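Putative lipase/esterase (Lactobacillus plantarum WCFS1, PDB 3BXP) probably hydrolyses carboxylic esters, as a putative carboxylesterase of the alpha/beta-hydrolase superfamily. Local coordinates at residues T8-A12 and A13-Q17; V82-W85 and A86-L90; T93-W96 and I97-A101; Y139-D142 and H143-G146. All coordinates share one frame; numbering follows the deposited sequence. Where two conformers were deposited one is given.

Interaction 1. Residues T8-A12 and A13-Q17; sequences TLNTA and AHPFQ
Leu9 and Phe16 form an antiparallel hydrogen-bonded pair, Leu9 N giving to Phe16 O and Phe16 N to Leu9 O, each at 2.9 Å, and Thr8 and Gln17 follow as a non-hydrogen-bonded pair. Between them the chain reverses in a type I' turn from Thr11 to His14, closed by His14 N on Thr11 O at 2.8 Å, with the donor above the carbonyl plane. The His14 ring adds a second clasp: Ala12 O lies almost in the ring plane, 2.9 Å from ND1, and the N-H...O angle is a straight 168°. This is the tip of the beta hairpin of strands 2-9 and 16-23, at one margin of the central sheet. With its CG set between the backbone N and the carbonyl carbon (chi1 59°), Phe16 turns its ring so that Leu9 CB sits over one face, 3.9 Å from the centroid, while Thr11 CG2 approaches CE1 obliquely. Gln89 and Thr93 of helix 85-99 also touch this ring. Cutting Phe16 back to an alanine would probably leave Leu9 CB without its aromatic partner and open a gap between hairpin and helix. Asn10 lies alongside Pro15, its OD1 3.7 Å from Pro15 CD; a water accepts from Ala13 N at 2.7 Å and gives weakly to Asn10 OD1. Thr11 OG1 turns to Tyr144 OH.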
loop_
_atom_site.group_PDB
_atom_site.type_symbol
_atom_site.label_atom_id
_atom_site.label_comp_id
_atom_site.label_asym_id
_atom_site.label_seq_id
_atom_site.Cartn_x
_atom_site.Cartn_y
_atom_site.Cartn_z
ATOM N N THR B 8 19.199 31.506 3.684
ATOM C CA THR B 8 18.927 31.300 5.097
ATOM C C THR B 8 17.734 32.189 5.407
ATOM O O THR B 8 17.792 33.444 5.247
ATOM C CB THR B 8 20.136 31.706 6.019
ATOM O OG1 THR B 8 21.288 30.938 5.652
ATOM C CG2 THR B 8 19.868 31.489 7.524
ATOM N N LEU B 9 16.652 31.540 5.810
ATOM C CA LEU B 9 15.407 32.227 6.148
ATOM C C LEU B 9 15.285 32.213 7.630
ATOM O O LEU B 9 15.986 31.525 8.313
ATOM C CB LEU B 9 14.192 31.523 5.523
ATOM C CG LEU B 9 14.109 31.467 3.983
ATOM C CD1 LEU B 9 12.812 30.824 3.545
ATOM C CD2 LEU B 9 14.290 32.848 3.390
ATOM N N ASN B 10 14.337 32.969 8.129
ATOM C CA ASN B 10 14.141 33.106 9.577
ATOM C C ASN B 10 12.690 33.354 9.876
ATOM O O ASN B 10 12.013 34.159 9.205
ATOM C CB ASN B 10 15.008 34.227 10.140
ATOM C CG ASN B 10 15.054 34.244 11.686
ATOM O OD1 ASN B 10 14.486 33.387 12.356
ATOM N ND2 ASN B 10 15.784 35.209 12.244
ATOM N N THR B 11 12.199 32.615 10.852
ATOM C CA THR B 11 10.877 32.824 11.380
ATOM C C THR B 11 10.926 32.345 12.816
ATOM O O THR B 11 11.679 31.423 13.146
ATOM C CB THR B 11 9.781 32.056 10.557
ATOM O OG1 THR B 11 8.493 32.604 10.826
ATOM C CG2 THR B 11 9.768 30.530 10.860
ATOM N N ALA B 12 10.119 32.959 13.663
ATOM C CA ALA B 12 9.990 32.521 15.059
ATOM C C ALA B 12 11.350 32.475 15.752
ATOM O O ALA B 12 11.523 31.758 16.733
ATOM C CB ALA B 12 9.291 31.167 15.135
ATOM N N ALA B 13 12.287 33.277 15.247
ATOM C CA ALA B 13 13.624 33.409 15.826
ATOM C C ALA B 13 14.358 32.093 15.756
ATOM O O ALA B 13 15.252 31.822 16.548
ATOM C CB ALA B 13 13.571 33.914 17.304
ATOM N N HIS B 14 13.991 31.264 14.792
ATOM C CA HIS B 14 14.707 29.988 14.563
ATOM C C HIS B 14 15.061 29.918 13.093
ATOM O O HIS B 14 14.280 29.409 12.270
ATOM C CB HIS B 14 13.831 28.794 14.935
ATOM C CG HIS B 14 13.735 28.560 16.420
ATOM N ND1 HIS B 14 12.997 29.366 17.245
ATOM C CD2 HIS B 14 14.279 27.603 17.200
ATOM C CE1 HIS B 14 13.132 28.954 18.497
ATOM N NE2 HIS B 14 13.879 27.856 18.495
ATOM N N PRO B 15 16.238 30.451 12.734
ATOM C CA PRO B 15 16.689 30.458 11.341
ATOM C C PRO B 15 16.873 29.074 10.804
ATOM O O PRO B 15 17.091 28.139 11.581
ATOM C CB PRO B 15 18.047 31.148 11.423
ATOM C CG PRO B 15 17.956 31.978 12.628
ATOM C CD PRO B 15 17.165 31.199 13.608
ATOM N N PHE B 16 16.768 28.937 9.489
ATOM C CA PHE B 16 16.857 27.641 8.829
ATOM C C PHE B 16 17.290 27.807 7.399
ATOM O O PHE B 16 17.052 28.853 6.781
ATOM C CB PHE B 16 15.526 26.899 8.847
ATOM C CG PHE B 16 14.400 27.639 8.172
ATOM C CD1 PHE B 16 13.762 28.687 8.820
ATOM C CD2 PHE B 16 13.957 27.269 6.897
ATOM C CE1 PHE B 16 12.735 29.370 8.219
ATOM C CE2 PHE B 16 12.919 27.971 6.303
ATOM C CZ PHE B 16 12.303 28.994 6.951
ATOM N N GLN B 17 17.926 26.776 6.865
ATOM C CA GLN B 17 18.423 26.834 5.505
ATOM C C GLN B 17 17.623 26.036 4.501
ATOM O O GLN B 17 17.211 24.893 4.714
ATOM C CB GLN B 17 19.882 26.443 5.454
ATOM C CG GLN B 17 20.762 27.531 6.072
ATOM C CD GLN B 17 22.171 27.073 6.228
ATOM O OE1 GLN B 17 22.417 25.883 6.397
ATOM N NE2 GLN B 17 23.118 28.010 6.176
HETATM O O HOH W 1 12.311 35.552 13.757
#

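Interaction 2. Residues V82-W85 and A86-L90; sequences VYPW and ALQQL
Leu87 meets the edge of the Tyr83 ring near its plane, Leu87 CG standing 3.7 Å from Tyr83 CD1. Val82 CG1 covers one face of the same ring and also touches Ala86 CB at 3.7 Å, so Val82, Tyr83, Ala86 and Leu87 make one apolar cluster. Apart from this cluster, beyond Pro84, the Trp85 indole carries Pro84 CD over one face, and Gln88 runs alongside both residues: its chain is extended beyond CG (chi2 162°), which brings OE1 to 3.3 Å from Trp85 CE3, the amide turned 60° from the ring plane. That oxygen is buried without a hydrogen-bonding partner; the amide is held instead through NE2, which gives to Tyr139 O. The backbone beneath these side chains is the entry into helix 85-99, following a cis peptide bond between Tyr83 and Pro84. Ala86 N reaches back to Val82 O in the loop at 2.9 Å, and Gln89 N gives to Trp85 O, also at 2.9 Å, as a regular i to i+4 helix bond, whereas Pro84 O takes only weak bonds from Leu87 N and Gln88 N. Gln89 CG passes 3.2 Å from Trp85 O, and both ends of its amide are engaged farther out, OE1 by Gln74 N and NE2 by His14 O. In the next shell, Tyr83 OH is hydrogen-bonded to His121 ND1, close to a probable nucleophile elbow that the ring does not touch. Trp85 stacks on the ring of His14, and its NE1 binds a sulfonate oxygen of a HEPES molecule, probably a crystallisation additive.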
loop_
_atom_site.group_PDB
_atom_site.type_symbol
_atom_site.label_atom_id
_atom_site.label_comp_id
_atom_site.label_asym_id
_atom_site.label_seq_id
_atom_site.Cartn_x
_atom_site.Cartn_y
_atom_site.Cartn_z
ATOM N N VAL B 82 12.361 20.274 18.229
ATOM C CA VAL B 82 12.016 20.402 16.832
ATOM C C VAL B 82 10.769 21.255 16.673
ATOM O O VAL B 82 10.643 21.993 15.730
ATOM C CB VAL B 82 11.758 18.985 16.204
ATOM C CG1 VAL B 82 11.183 19.087 14.790
ATOM C CG2 VAL B 82 13.035 18.168 16.233
ATOM N N TYR B 83 9.820 21.102 17.573
ATOM C CA TYR B 83 8.564 21.776 17.441
ATOM C C TYR B 83 8.436 22.809 18.572
ATOM O O TYR B 83 9.089 22.631 19.597
ATOM C CB TYR B 83 7.430 20.724 17.518
ATOM C CG TYR B 83 7.401 19.703 16.391
ATOM C CD1 TYR B 83 7.004 20.080 15.118
ATOM C CD2 TYR B 83 7.781 18.368 16.568
ATOM C CE1 TYR B 83 6.945 19.192 14.046
ATOM C CE2 TYR B 83 7.761 17.455 15.479
ATOM C CZ TYR B 83 7.338 17.872 14.240
ATOM O OH TYR B 83 7.308 17.007 13.204
ATOM N N PRO B 84 7.595 23.857 18.396
ATOM C CA PRO B 84 6.747 23.964 17.207
ATOM C C PRO B 84 7.484 24.491 15.996
ATOM O O PRO B 84 6.925 24.651 14.915
ATOM C CB PRO B 84 5.682 24.955 17.642
ATOM C CG PRO B 84 6.406 25.871 18.527
ATOM C CD PRO B 84 7.396 25.005 19.303
ATOM N N TRP B 85 8.768 24.711 16.166
ATOM C CA TRP B 85 9.548 25.471 15.170
ATOM C C TRP B 85 9.498 24.926 13.749
ATOM O O TRP B 85 9.354 25.715 12.813
ATOM C CB TRP B 85 11.008 25.649 15.600
ATOM C CG TRP B 85 11.117 25.830 17.100
ATOM C CD1 TRP B 85 11.683 24.952 17.989
ATOM C CD2 TRP B 85 10.577 26.892 17.886
ATOM N NE1 TRP B 85 11.511 25.397 19.264
ATOM C CE2 TRP B 85 10.864 26.603 19.222
ATOM C CE3 TRP B 85 9.893 28.082 17.579
ATOM C CZ2 TRP B 85 10.471 27.432 20.269
ATOM C CZ3 TRP B 85 9.524 28.926 18.620
ATOM C CH2 TRP B 85 9.835 28.608 19.942
ATOM N N ALA B 86 9.637 23.614 13.570
ATOM C CA ALA B 86 9.665 23.047 12.218
ATOM C C ALA B 86 8.388 23.356 11.431
ATOM O O ALA B 86 8.467 23.548 10.232
ATOM C CB ALA B 86 9.932 21.519 12.241
ATOM N N LEU B 87 7.245 23.343 12.096
ATOM C CA LEU B 87 5.933 23.640 11.481
ATOM C C LEU B 87 5.871 25.099 10.964
ATOM O O LEU B 87 5.456 25.360 9.832
ATOM C CB LEU B 87 4.787 23.386 12.471
ATOM C CG LEU B 87 4.590 21.979 12.975
ATOM C CD1 LEU B 87 3.550 21.983 14.088
ATOM C CD2 LEU B 87 4.183 21.034 11.843
ATOM N N GLN B 88 6.377 26.019 11.783
ATOM C CA GLN B 88 6.459 27.463 11.451
ATOM C C GLN B 88 7.405 27.679 10.268
ATOM O O GLN B 88 7.092 28.409 9.328
ATOM C CB GLN B 88 6.838 28.274 12.704
ATOM C CG GLN B 88 5.747 28.179 13.770
ATOM C CD GLN B 88 6.117 28.564 15.206
ATOM O OE1 GLN B 88 7.268 28.626 15.607
ATOM N NE2 GLN B 88 5.087 28.748 16.012
ATOM N N GLN B 89 8.532 26.963 10.273
ATOM C CA GLN B 89 9.517 27.051 9.174
ATOM C C GLN B 89 8.976 26.513 7.854
ATOM O O GLN B 89 9.237 27.063 6.803
ATOM C CB GLN B 89 10.778 26.287 9.548
ATOM C CG GLN B 89 11.538 26.852 10.729
ATOM C CD GLN B 89 12.641 25.930 11.265
ATOM O OE1 GLN B 89 12.613 24.685 11.125
ATOM N NE2 GLN B 89 13.632 26.557 11.915
ATOM N N LEU B 90 8.214 25.439 7.931
ATOM C CA LEU B 90 7.610 24.866 6.737
ATOM C C LEU B 90 6.549 25.882 6.234
ATOM O O LEU B 90 6.475 26.170 5.056
ATOM C CB LEU B 90 7.007 23.516 7.042
ATOM C CG LEU B 90 6.277 22.755 5.935
ATOM C CD1 LEU B 90 6.999 22.826 4.559
ATOM C CD2 LEU B 90 6.039 21.298 6.368
#

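Interaction 3. Residues T93-W96 and I97-A101; sequences TIDW and ITTQA
Asp95 O is gripped by two donors, Thr99 N at 3.1 Å and the hydroxyl Thr98 OG1 at 2.7 Å, the latter in the carbonyl plane on a lone pair. One residue on, Trp96 O receives Thr99 OG1 in the same way at 2.6 Å, with weak additions from Thr99 N and Gln100 N. Both threonines can fold back onto the preceding turn because their hydroxyls sit between the backbone N and the carbonyl carbon (chi1 68° and 70°). Thr99 CG2 then lies 3.8 Å from Asp95 OD1, while Asp95 OD2 accepts from Gln145 N. Across the turn, Gln100 bends at chi2 and lays CG over one face of the Trp96 indole, 3.8 Å from the centroid of the six-membered ring, a CH-pi contact, with the amide and indole planes 15° apart. Gln100 NE2 is only weakly bonded to Thr99 OG1, at 3.4 Å. The indole also packs on Ile18 and Ala20 of strand 16-23, and a serine in place of Trp96 would probably leave the Gln100 chain free to turn and open a gap against that strand. Ile97 N gives to Thr93 O at 2.9 Å, and the Ile97 side chain, like that of Ile94, leans on strand 35-41. Such is the C-terminal end of a helix lying on the central sheet of an alpha/beta-hydrolase fold, two carbonyls near that end receiving threonine hydroxyls.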
loop_
_atom_site.group_PDB
_atom_site.type_symbol
_atom_site.label_atom_id
_atom_site.label_comp_id
_atom_site.label_asym_id
_atom_site.label_seq_id
_atom_site.Cartn_x
_atom_site.Cartn_y
_atom_site.Cartn_z
ATOM N N THR B 93 8.343 28.704 4.629
ATOM C CA THR B 93 8.955 28.291 3.347
ATOM C C THR B 93 7.894 28.330 2.236
ATOM O O THR B 93 8.157 28.743 1.068
ATOM C CB THR B 93 9.613 26.882 3.467
ATOM O OG1 THR B 93 10.577 26.874 4.524
ATOM C CG2 THR B 93 10.284 26.466 2.160
ATOM N N ILE B 94 6.721 27.835 2.571
ATOM C CA ILE B 94 5.595 27.933 1.663
ATOM C C ILE B 94 5.323 29.427 1.346
ATOM O O ILE B 94 5.173 29.827 0.173
ATOM C CB ILE B 94 4.328 27.262 2.227
ATOM C CG1 ILE B 94 4.503 25.714 2.282
ATOM C CG2 ILE B 94 3.134 27.641 1.377
ATOM C CD1 ILE B 94 3.456 24.984 3.178
ATOM N N ASP B 95 5.291 30.256 2.375
ATOM C CA ASP B 95 5.130 31.703 2.161
ATOM C C ASP B 95 6.222 32.273 1.262
ATOM O O ASP B 95 5.978 32.937 0.255
ATOM C CB ASP B 95 5.147 32.385 3.517
ATOM C CG ASP B 95 4.828 33.859 3.454
ATOM O OD1 ASP B 95 5.641 34.570 2.894
ATOM O OD2 ASP B 95 3.824 34.312 4.016
ATOM N N TRP B 96 7.464 31.926 1.571
ATOM C CA TRP B 96 8.569 32.412 0.737
ATOM C C TRP B 96 8.401 32.013 -0.744
ATOM O O TRP B 96 8.555 32.822 -1.666
ATOM C CB TRP B 96 9.910 31.945 1.308
ATOM C CG TRP B 96 11.066 32.453 0.525
ATOM C CD1 TRP B 96 11.636 33.713 0.587
ATOM C CD2 TRP B 96 11.820 31.719 -0.458
ATOM N NE1 TRP B 96 12.696 33.780 -0.300
ATOM C CE2 TRP B 96 12.819 32.580 -0.949
ATOM C CE3 TRP B 96 11.750 30.401 -0.957
ATOM C CZ2 TRP B 96 13.747 32.166 -1.925
ATOM C CZ3 TRP B 96 12.665 30.008 -1.935
ATOM C CH2 TRP B 96 13.645 30.893 -2.396
ATOM N N ILE B 97 7.998 30.769 -0.976
ATOM C CA ILE B 97 7.773 30.286 -2.340
ATOM C C ILE B 97 6.738 31.173 -3.023
ATOM O O ILE B 97 6.916 31.514 -4.183
ATOM C CB ILE B 97 7.352 28.798 -2.346
ATOM C CG1 ILE B 97 8.586 27.905 -2.037
ATOM C CG2 ILE B 97 6.680 28.415 -3.663
ATOM C CD1 ILE B 97 8.288 26.509 -1.578
ATOM N N THR B 98 5.663 31.526 -2.320
ATOM C CA THR B 98 4.646 32.373 -2.932
ATOM C C THR B 98 5.228 33.720 -3.351
ATOM O O THR B 98 4.858 34.272 -4.373
ATOM C CB THR B 98 3.350 32.587 -2.079
ATOM O OG1 THR B 98 3.599 33.362 -0.902
ATOM C CG2 THR B 98 2.715 31.276 -1.719
ATOM N N THR B 99 6.159 34.252 -2.568
ATOM C CA THR B 99 6.704 35.529 -2.860
ATOM C C THR B 99 7.576 35.402 -4.115
ATOM O O THR B 99 7.856 36.411 -4.743
ATOM C CB THR B 99 7.529 36.166 -1.686
ATOM O OG1 THR B 99 8.741 35.448 -1.502
ATOM C CG2 THR B 99 6.721 36.214 -0.362
ATOM N N GLN B 100 8.036 34.169 -4.438
ATOM C CA GLN B 100 8.898 33.927 -5.621
ATOM C C GLN B 100 8.154 33.452 -6.839
ATOM O O GLN B 100 8.779 33.058 -7.844
ATOM C CB GLN B 100 9.932 32.851 -5.272
ATOM C CG GLN B 100 10.749 33.221 -4.094
ATOM C CD GLN B 100 11.604 34.440 -4.364
ATOM O OE1 GLN B 100 12.307 34.496 -5.374
ATOM N NE2 GLN B 100 11.526 35.431 -3.491
ATOM N N ALA B 101 6.836 33.399 -6.738
ATOM C CA ALA B 101 6.029 32.708 -7.737
ATOM C C ALA B 101 6.140 33.362 -9.106
ATOM O O ALA B 101 6.176 32.645 -10.128
ATOM C CB ALA B 101 4.572 32.553 -7.310
#

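Interaction 4. Residues Y139-D142 and H143-G146; sequences YHLD and HYQG
In the Asp142 conformer given, the His143 ring has Asp142 OD1 at its edge, near the ring plane; the Tyr144 ring is met obliquely by the carbonyl oxygens of His140 and Leu141, His140 O lying 3.6 Å from Tyr144 CE2. The backbone that brings these groups together is a Schellman motif ending helix 133-138, with His140 at positive phi as its C-prime residue, followed by a type I turn from Leu141 to Tyr144. That turn is closed loosely, Tyr144 N giving to Leu141 O in a weak bond of 3.4 Å. Asp142 and His143 lie side by side, carboxylate and imidazole planes 30° apart, but a bond between them is doubtful: the 2.5 Å from His143 ND1 to Asp142 OD1 is too short for one bent to 123°, and Asp142 has a second conformer. In the same conformer OD2 of Asp142 is hydrogen-bonded to Thr137 OG1. On the inner side, the Leu141 and Tyr144 side chains cross at a slant, CD2 of Leu141 4.2 Å from CE2 of Tyr144, and the leucine is buried against Tyr126 and Val129 of helix 118-129. Tyr144 itself leans on Gln88 and Ala92 of helix 85-99, so the turn bridges two helices. Its hydroxyl, already paired with Thr11 OG1, is tied to the residue just before the turn by one water, which lies 2.8 Å from Tyr144 OH and gives a hydrogen bond of 2.7 Å to His140 O.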
loop_
_atom_site.group_PDB
_atom_site.type_symbol
_atom_site.label_atom_id
_atom_site.label_comp_id
_atom_site.label_asym_id
_atom_site.label_seq_id
_atom_site.Cartn_x
_atom_site.Cartn_y
_atom_site.Cartn_z
ATOM N N TYR B 139 -0.552 27.331 16.517
ATOM C CA TYR B 139 0.868 27.113 16.142
ATOM C C TYR B 139 1.353 28.252 15.249
ATOM O O TYR B 139 2.422 28.196 14.612
ATOM C CB TYR B 139 1.057 25.731 15.481
ATOM C CG TYR B 139 0.887 24.616 16.499
ATOM C CD1 TYR B 139 1.826 24.408 17.514
ATOM C CD2 TYR B 139 -0.186 23.789 16.446
ATOM C CE1 TYR B 139 1.663 23.416 18.454
ATOM C CE2 TYR B 139 -0.366 22.782 17.366
ATOM C CZ TYR B 139 0.555 22.601 18.382
ATOM O OH TYR B 139 0.388 21.586 19.309
ATOM N N HIS B 140 0.533 29.297 15.232
ATOM C CA HIS B 140 0.899 30.558 14.632
ATOM C C HIS B 140 1.161 30.449 13.148
ATOM O O HIS B 140 2.090 31.090 12.678
ATOM C CB HIS B 140 2.149 31.099 15.341
ATOM C CG HIS B 140 1.991 31.216 16.833
ATOM N ND1 HIS B 140 1.435 32.323 17.441
ATOM C CD2 HIS B 140 2.286 30.348 17.830
ATOM C CE1 HIS B 140 1.408 32.136 18.750
ATOM N NE2 HIS B 140 1.917 30.946 19.013
ATOM N N LEU B 141 0.364 29.651 12.428
ATOM C CA LEU B 141 0.576 29.365 11.001
ATOM C C LEU B 141 -0.265 30.294 10.140
ATOM O O LEU B 141 -0.200 30.290 8.897
ATOM C CB LEU B 141 0.232 27.914 10.624
ATOM C CG LEU B 141 1.009 26.756 11.242
ATOM C CD1 LEU B 141 0.644 25.393 10.592
ATOM C CD2 LEU B 141 2.512 27.054 11.250
ATOM N N ASP B 142 -1.098 31.075 10.802
ATOM C CA ASP B 142 -2.005 31.971 10.095
ATOM C C ASP B 142 -1.311 33.307 9.812
ATOM O O ASP B 142 -1.913 34.242 9.302
ATOM C CB ASP B 142 -3.319 32.145 10.874
ATOM C CG ASP B 142 -3.107 32.563 12.325
ATOM O OD1 ASP B 142 -1.980 32.959 12.695
ATOM O OD2 ASP B 142 -4.092 32.508 13.093
ATOM N N HIS B 143 -0.026 33.370 10.133
ATOM C CA HIS B 143 0.794 34.502 9.786
ATOM C C HIS B 143 1.399 34.323 8.376
ATOM O O HIS B 143 1.967 35.241 7.790
ATOM C CB HIS B 143 1.861 34.673 10.873
ATOM C CG HIS B 143 1.268 34.964 12.224
ATOM N ND1 HIS B 143 0.186 34.262 12.729
ATOM C CD2 HIS B 143 1.567 35.907 13.150
ATOM C CE1 HIS B 143 -0.138 34.749 13.914
ATOM N NE2 HIS B 143 0.690 35.741 14.196
ATOM N N TYR B 144 1.243 33.132 7.814
ATOM C CA TYR B 144 1.912 32.824 6.557
ATOM C C TYR B 144 0.919 32.620 5.434
ATOM O O TYR B 144 -0.137 32.087 5.627
ATOM C CB TYR B 144 2.723 31.519 6.681
ATOM C CG TYR B 144 3.672 31.512 7.840
ATOM C CD1 TYR B 144 4.755 32.351 7.866
ATOM C CD2 TYR B 144 3.484 30.633 8.888
ATOM C CE1 TYR B 144 5.633 32.342 8.932
ATOM C CE2 TYR B 144 4.346 30.591 9.931
ATOM C CZ TYR B 144 5.420 31.459 9.966
ATOM O OH TYR B 144 6.267 31.427 11.056
ATOM N N GLN B 145 1.340 33.022 4.244
ATOM C CA GLN B 145 0.631 32.772 2.985
ATOM C C GLN B 145 0.964 31.442 2.371
ATOM O O GLN B 145 2.072 30.907 2.529
ATOM C CB GLN B 145 0.984 33.877 1.976
ATOM C CG GLN B 145 0.425 35.221 2.306
ATOM C CD GLN B 145 -1.060 35.257 2.250
ATOM O OE1 GLN B 145 -1.612 34.943 1.251
ATOM N NE2 GLN B 145 -1.708 35.621 3.326
ATOM N N GLY B 146 0.002 30.923 1.621
ATOM C CA GLY B 146 0.188 29.807 0.723
ATOM C C GLY B 146 -0.274 28.557 1.409
ATOM O O GLY B 146 -0.315 28.489 2.651
HETATM O O HOH W 2 4.740 31.393 13.347
#

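Interactions 2 and 3 are the two ends of helix 85-99: interaction 2 is buried and mostly apolar around the helix start, while interaction 3 is partly buried and rich in hydroxyl-to-carbonyl bonds at the helix end. Interactions 1 and 4 are surface turns that flank this helix, a hairpin tip held by regular strand bonds and a looser loop closed by weak bonds and a water. The hairpin meets interaction 2 through His14 and Phe16, and interaction 3 through Leu9 and Phe16. Residues 139-146 reach interaction 2 at Gln88 and interaction 3 at Asp95. The two turns join each other directly at Thr11 and Tyr144.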